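Side-chain contacts in class I phosphodiesterase PDEB1 (Leishmania major, PDB 2R8Q), which is an all-helical catalytic domain of the class I phosphodiesterase family, with zinc and magnesium ions and 3-isobutyl-1-methylxanthine bound: residues Arg205-Ile208 with Asp209-Ala213; Arg243-Met246 with Glu247-Lys251. All coordinates share one frame; numbering follows the deposited sequence.

Contact 1 of 2, residues Arg205-Ile208 with Asp209-Ala213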
loop_
_atom_site.group_PDB
_atom_site.type_symbol
_atom_site.label_atom_id
_atom_site.label_comp_id
_atom_site.label_asym_id
_atom_site.label_seq_id
_atom_site.Cartn_x
_atom_site.Cartn_y
_atom_site.Cartn_z
ATOM N N ARG A 205 -7.968 -6.011 -12.505
ATOM C CA ARG A 205 -8.201 -4.632 -12.898
ATOM C C ARG A 205 -9.636 -4.222 -12.588
ATOM O O ARG A 205 -9.887 -3.100 -12.161
ATOM C CB ARG A 205 -7.892 -4.428 -14.385
ATOM C CG ARG A 205 -8.023 -2.974 -14.827
ATOM C CD ARG A 205 -7.293 -2.047 -13.862
ATOM N NE ARG A 205 -7.485 -0.633 -14.173
ATOM C CZ ARG A 205 -6.739 0.053 -15.032
ATOM N NH1 ARG A 205 -5.739 -0.542 -15.671
ATOM N NH2 ARG A 205 -6.992 1.336 -15.246
ATOM N N ALA A 206 -10.578 -5.136 -12.787
ATOM C CA ALA A 206 -11.978 -4.836 -12.505
ATOM C C ALA A 206 -12.196 -4.632 -11.006
ATOM O O ALA A 206 -12.872 -3.690 -10.590
ATOM C CB ALA A 206 -12.870 -5.963 -13.023
ATOM N N LEU A 207 -11.618 -5.515 -10.195
ATOM C CA LEU A 207 -11.755 -5.413 -8.748
ATOM C C LEU A 207 -11.180 -4.080 -8.265
ATOM O O LEU A 207 -11.825 -3.357 -7.505
ATOM C CB LEU A 207 -11.039 -6.592 -8.075
ATOM C CG LEU A 207 -11.005 -6.658 -6.543
ATOM C CD1 LEU A 207 -10.839 -8.105 -6.098
ATOM C CD2 LEU A 207 -9.862 -5.793 -6.015
ATOM N N ILE A 208 -9.977 -3.751 -8.727
ATOM C CA ILE A 208 -9.316 -2.509 -8.339
ATOM C C ILE A 208 -10.112 -1.279 -8.792
ATOM O O ILE A 208 -10.294 -0.335 -8.018
ATOM C CB ILE A 208 -7.874 -2.478 -8.901
ATOM C CG1 ILE A 208 -7.037 -3.523 -8.155
ATOM C CG2 ILE A 208 -7.276 -1.076 -8.776
ATOM C CD1 ILE A 208 -5.718 -3.889 -8.819
ATOM N N ASP A 209 -10.590 -1.289 -10.035
ATOM C CA ASP A 209 -11.375 -0.166 -10.542
ATOM C C ASP A 209 -12.604 0.053 -9.672
ATOM O O ASP A 209 -12.956 1.187 -9.338
ATOM C CB ASP A 209 -11.847 -0.413 -11.981
ATOM C CG ASP A 209 -10.729 -0.301 -12.999
ATOM O OD1 ASP A 209 -9.721 0.387 -12.715
ATOM O OD2 ASP A 209 -10.874 -0.886 -14.094
ATOM N N CYS A 210 -13.262 -1.044 -9.313
ATOM C CA CYS A 210 -14.461 -0.967 -8.495
ATOM C C CYS A 210 -14.197 -0.430 -7.095
ATOM O O CYS A 210 -14.949 0.405 -6.600
ATOM C CB CYS A 210 -15.134 -2.339 -8.423
ATOM S SG CYS A 210 -16.030 -2.741 -9.941
ATOM N N VAL A 211 -13.132 -0.901 -6.455
ATOM C CA VAL A 211 -12.815 -0.418 -5.117
ATOM C C VAL A 211 -12.456 1.068 -5.166
ATOM O O VAL A 211 -12.914 1.854 -4.338
ATOM C CB VAL A 211 -11.630 -1.193 -4.491
ATOM C CG1 VAL A 211 -11.295 -0.611 -3.123
ATOM C CG2 VAL A 211 -11.979 -2.662 -4.352
ATOM N N LEU A 212 -11.636 1.456 -6.135
ATOM C CA LEU A 212 -11.244 2.857 -6.228
ATOM C C LEU A 212 -12.444 3.753 -6.509
ATOM O O LEU A 212 -12.469 4.920 -6.103
ATOM C CB LEU A 212 -10.178 3.043 -7.311
ATOM C CG LEU A 212 -8.843 2.331 -7.053
ATOM C CD1 LEU A 212 -7.898 2.591 -8.224
ATOM C CD2 LEU A 212 -8.227 2.822 -5.747
ATOM N N ALA A 213 -13.440 3.205 -7.198
ATOM C CA ALA A 213 -14.642 3.963 -7.532
ATOM C C ALA A 213 -15.518 4.273 -6.318
ATOM O O ALA A 213 -16.415 5.110 -6.408
ATOM C CB ALA A 213 -15.462 3.212 -8.574
#

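Contact 2 of 2, residues Arg243-Met246 with Glu247-Lys251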
loop_
_atom_site.group_PDB
_atom_site.type_symbol
_atom_site.label_atom_id
_atom_site.label_comp_id
_atom_site.label_asym_id
_atom_site.label_seq_id
_atom_site.Cartn_x
_atom_site.Cartn_y
_atom_site.Cartn_z
ATOM N N ARG A 243 -17.478 -1.918 -17.597
ATOM C CA ARG A 243 -16.660 -1.598 -16.430
ATOM C C ARG A 243 -17.308 -0.459 -15.652
ATOM O O ARG A 243 -17.378 -0.502 -14.422
ATOM C CB ARG A 243 -15.240 -1.194 -16.839
ATOM C CG ARG A 243 -14.311 -0.944 -15.644
ATOM C CD ARG A 243 -14.271 -2.163 -14.722
ATOM N NE ARG A 243 -14.107 -3.401 -15.481
ATOM C CZ ARG A 243 -12.941 -3.873 -15.909
ATOM N NH1 ARG A 243 -11.815 -3.221 -15.646
ATOM N NH2 ARG A 243 -12.905 -4.988 -16.626
ATOM N N LEU A 244 -17.781 0.561 -16.365
ATOM C CA LEU A 244 -18.430 1.690 -15.715
ATOM C C LEU A 244 -19.716 1.217 -15.029
ATOM O O LEU A 244 -20.098 1.736 -13.980
ATOM C CB LEU A 244 -18.730 2.793 -16.735
ATOM C CG LEU A 244 -19.403 4.063 -16.204
ATOM C CD1 LEU A 244 -18.672 4.590 -14.979
ATOM C CD2 LEU A 244 -19.417 5.109 -17.309
ATOM N N VAL A 245 -20.381 0.225 -15.614
ATOM C CA VAL A 245 -21.589 -0.316 -15.004
ATOM C C VAL A 245 -21.223 -0.991 -13.681
ATOM O O VAL A 245 -21.929 -0.837 -12.685
ATOM C CB VAL A 245 -22.289 -1.342 -15.932
ATOM C CG1 VAL A 245 -23.299 -2.171 -15.133
ATOM C CG2 VAL A 245 -23.002 -0.609 -17.065
ATOM N N MET A 246 -20.112 -1.727 -13.671
ATOM C CA MET A 246 -19.660 -2.399 -12.454
ATOM C C MET A 246 -19.353 -1.378 -11.365
ATOM O O MET A 246 -19.749 -1.544 -10.206
ATOM C CB MET A 246 -18.397 -3.220 -12.725
ATOM C CG MET A 246 -18.593 -4.437 -13.613
ATOM S SD MET A 246 -17.012 -5.266 -13.961
ATOM C CE MET A 246 -16.717 -6.077 -12.399
ATOM N N GLU A 247 -18.642 -0.317 -11.738
ATOM C CA GLU A 247 -18.274 0.716 -10.778
ATOM C C GLU A 247 -19.501 1.423 -10.229
ATOM O O GLU A 247 -19.564 1.743 -9.045
ATOM C CB GLU A 247 -17.337 1.739 -11.429
ATOM C CG GLU A 247 -16.030 1.137 -11.925
ATOM C CD GLU A 247 -15.236 2.095 -12.794
ATOM O OE1 GLU A 247 -15.838 3.050 -13.328
ATOM O OE2 GLU A 247 -14.015 1.887 -12.956
ATOM N N THR A 248 -20.476 1.668 -11.096
ATOM C CA THR A 248 -21.692 2.344 -10.675
ATOM C C THR A 248 -22.512 1.454 -9.745
ATOM O O THR A 248 -23.117 1.945 -8.788
ATOM C CB THR A 248 -22.530 2.759 -11.893
ATOM O OG1 THR A 248 -21.722 3.561 -12.759
ATOM C CG2 THR A 248 -23.739 3.573 -11.459
ATOM N N LEU A 249 -22.533 0.152 -10.023
ATOM C CA LEU A 249 -23.265 -0.781 -9.174
ATOM C C LEU A 249 -22.647 -0.871 -7.785
ATOM O O LEU A 249 -23.372 -0.841 -6.791
ATOM C CB LEU A 249 -23.316 -2.179 -9.797
ATOM C CG LEU A 249 -24.303 -2.375 -10.950
ATOM C CD1 LEU A 249 -24.076 -3.735 -11.583
ATOM C CD2 LEU A 249 -25.737 -2.246 -10.436
ATOM N N ILE A 250 -21.322 -0.984 -7.690
ATOM C CA ILE A 250 -20.734 -1.073 -6.358
ATOM C C ILE A 250 -20.948 0.234 -5.604
ATOM O O ILE A 250 -21.126 0.227 -4.386
ATOM C CB ILE A 250 -19.223 -1.462 -6.386
ATOM C CG1 ILE A 250 -18.774 -1.799 -4.957
ATOM C CG2 ILE A 250 -18.376 -0.333 -6.974
ATOM C CD1 ILE A 250 -17.443 -2.536 -4.863
ATOM N N LYS A 251 -20.963 1.355 -6.321
ATOM C CA LYS A 251 -21.214 2.638 -5.675
ATOM C C LYS A 251 -22.635 2.617 -5.123
ATOM O O LYS A 251 -22.882 3.043 -3.994
ATOM C CB LYS A 251 -21.072 3.794 -6.668
ATOM C CG LYS A 251 -19.652 4.314 -6.830
ATOM C CD LYS A 251 -19.610 5.552 -7.720
ATOM C CE LYS A 251 -20.499 6.672 -7.187
ATOM N NZ LYS A 251 -20.140 7.092 -5.802
#

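Contact 1 of 2, residues Arg205-Ile208 with Asp209-Ala213
R205 and D209 meet through two torsions: R205 sends CG away from its own backbone N (chi1 -176°) and then bends at chi2 (48°), which lays its guanidinium beside the carboxylate one turn on. D209 turns its CG back beside its own N, toward the start of the helix. R205 NE then bonds D209 OD1 at 2.9 Å, nearly straight. The oxygen lies at the guanidinium edge, in its plane. NE comes from the syn side of the oxygen, tilted out of the carboxylate plane, and the two flat groups are steeply inclined to each other, at 69°. The other oxygen, OD2, is held by R243 of helix 239-254 in a second salt bridge. Each carboxylate oxygen is thus held by a different arginine, which probably stabilises the charged form.

This is an i to i+4 salt bridge in the C-terminal half of helix 197-212, in the helical phosphodiesterase fold. Backbone hydrogen bonds of the same spacing accompany it, among them D209 N to R205 O at 2.9 Å.

Two apolar pairs lie elsewhere round the helix. I208 CG2 lies 3.8 Å from L212 CD1, the two side chains running the same way. A165 of the second subunit packs on I208, D209 and L212. L207 CD2 and V211 CG2 are 4.1 Å apart, side by side, and both side chains also touch T136 of helix 127-139.

Contact 2 of 2, residues Arg243-Met246 with Glu247-Lys251
In the tight part of the contact, T248 meets L244 through two hydrogen bonds to the same carbonyl oxygen. T248 OG1 donates to L244 O at 2.7 Å, and T248 N donates to the same oxygen at 2.9 Å. The two donors come from opposite faces of the carbonyl plane. The hydroxyl can reach back because OG1 sits beside its own backbone N (chi1 -56°). This is the familiar i to i-4 threonine bond inside a helix, and it satisfies a buried hydroxyl. Nearby, the V245 and L249 side chains lie side by side, V245 CG1 4.0 Å from L249 CD1.

The partly exposed side, with R243, L244 and E247, is looser. L244 crosses E247 at about a right angle, and its CD1 lies 3.6 Å from E247 OE1. R243 and E247 have opposite charges but form no salt bridge with each other: R243 NE stays 5.9 Å from E247 OE2. R243 bends at chi2 and chi3, and its NH1 pairs instead with D209 of helix 197-212.

Residues 243 to 251 all lie on helix 239-254. L244 and T248 face helix 219-232, L249 and I250 lie on L133 of helix 127-139, and R243, M246 and E247 face helix 197-212.

Overall arrangement
Contacts 1 and 2 each lie within one helix, 197-212 and 239-254, with centres about 9 Å apart. Both are largely buried, each with a partly exposed, charged flank. The two helices pack together, joined by the salt bridge of D209 OD2 to R243 NH1 at 3.0 Å. Their chemistry differs. Contact 1 has an ion pair within its own helix and borders the second subunit. Contact 2 has a threonine hydroxyl-to-carbonyl hydrogen bond, sends its arginine across to contact 1 and touches no other chain of the assembly. Both have a side near the metals: the side chain of V211 is about 7 Å from the magnesium ion, and that of I250 about 7 Å from the zinc ion.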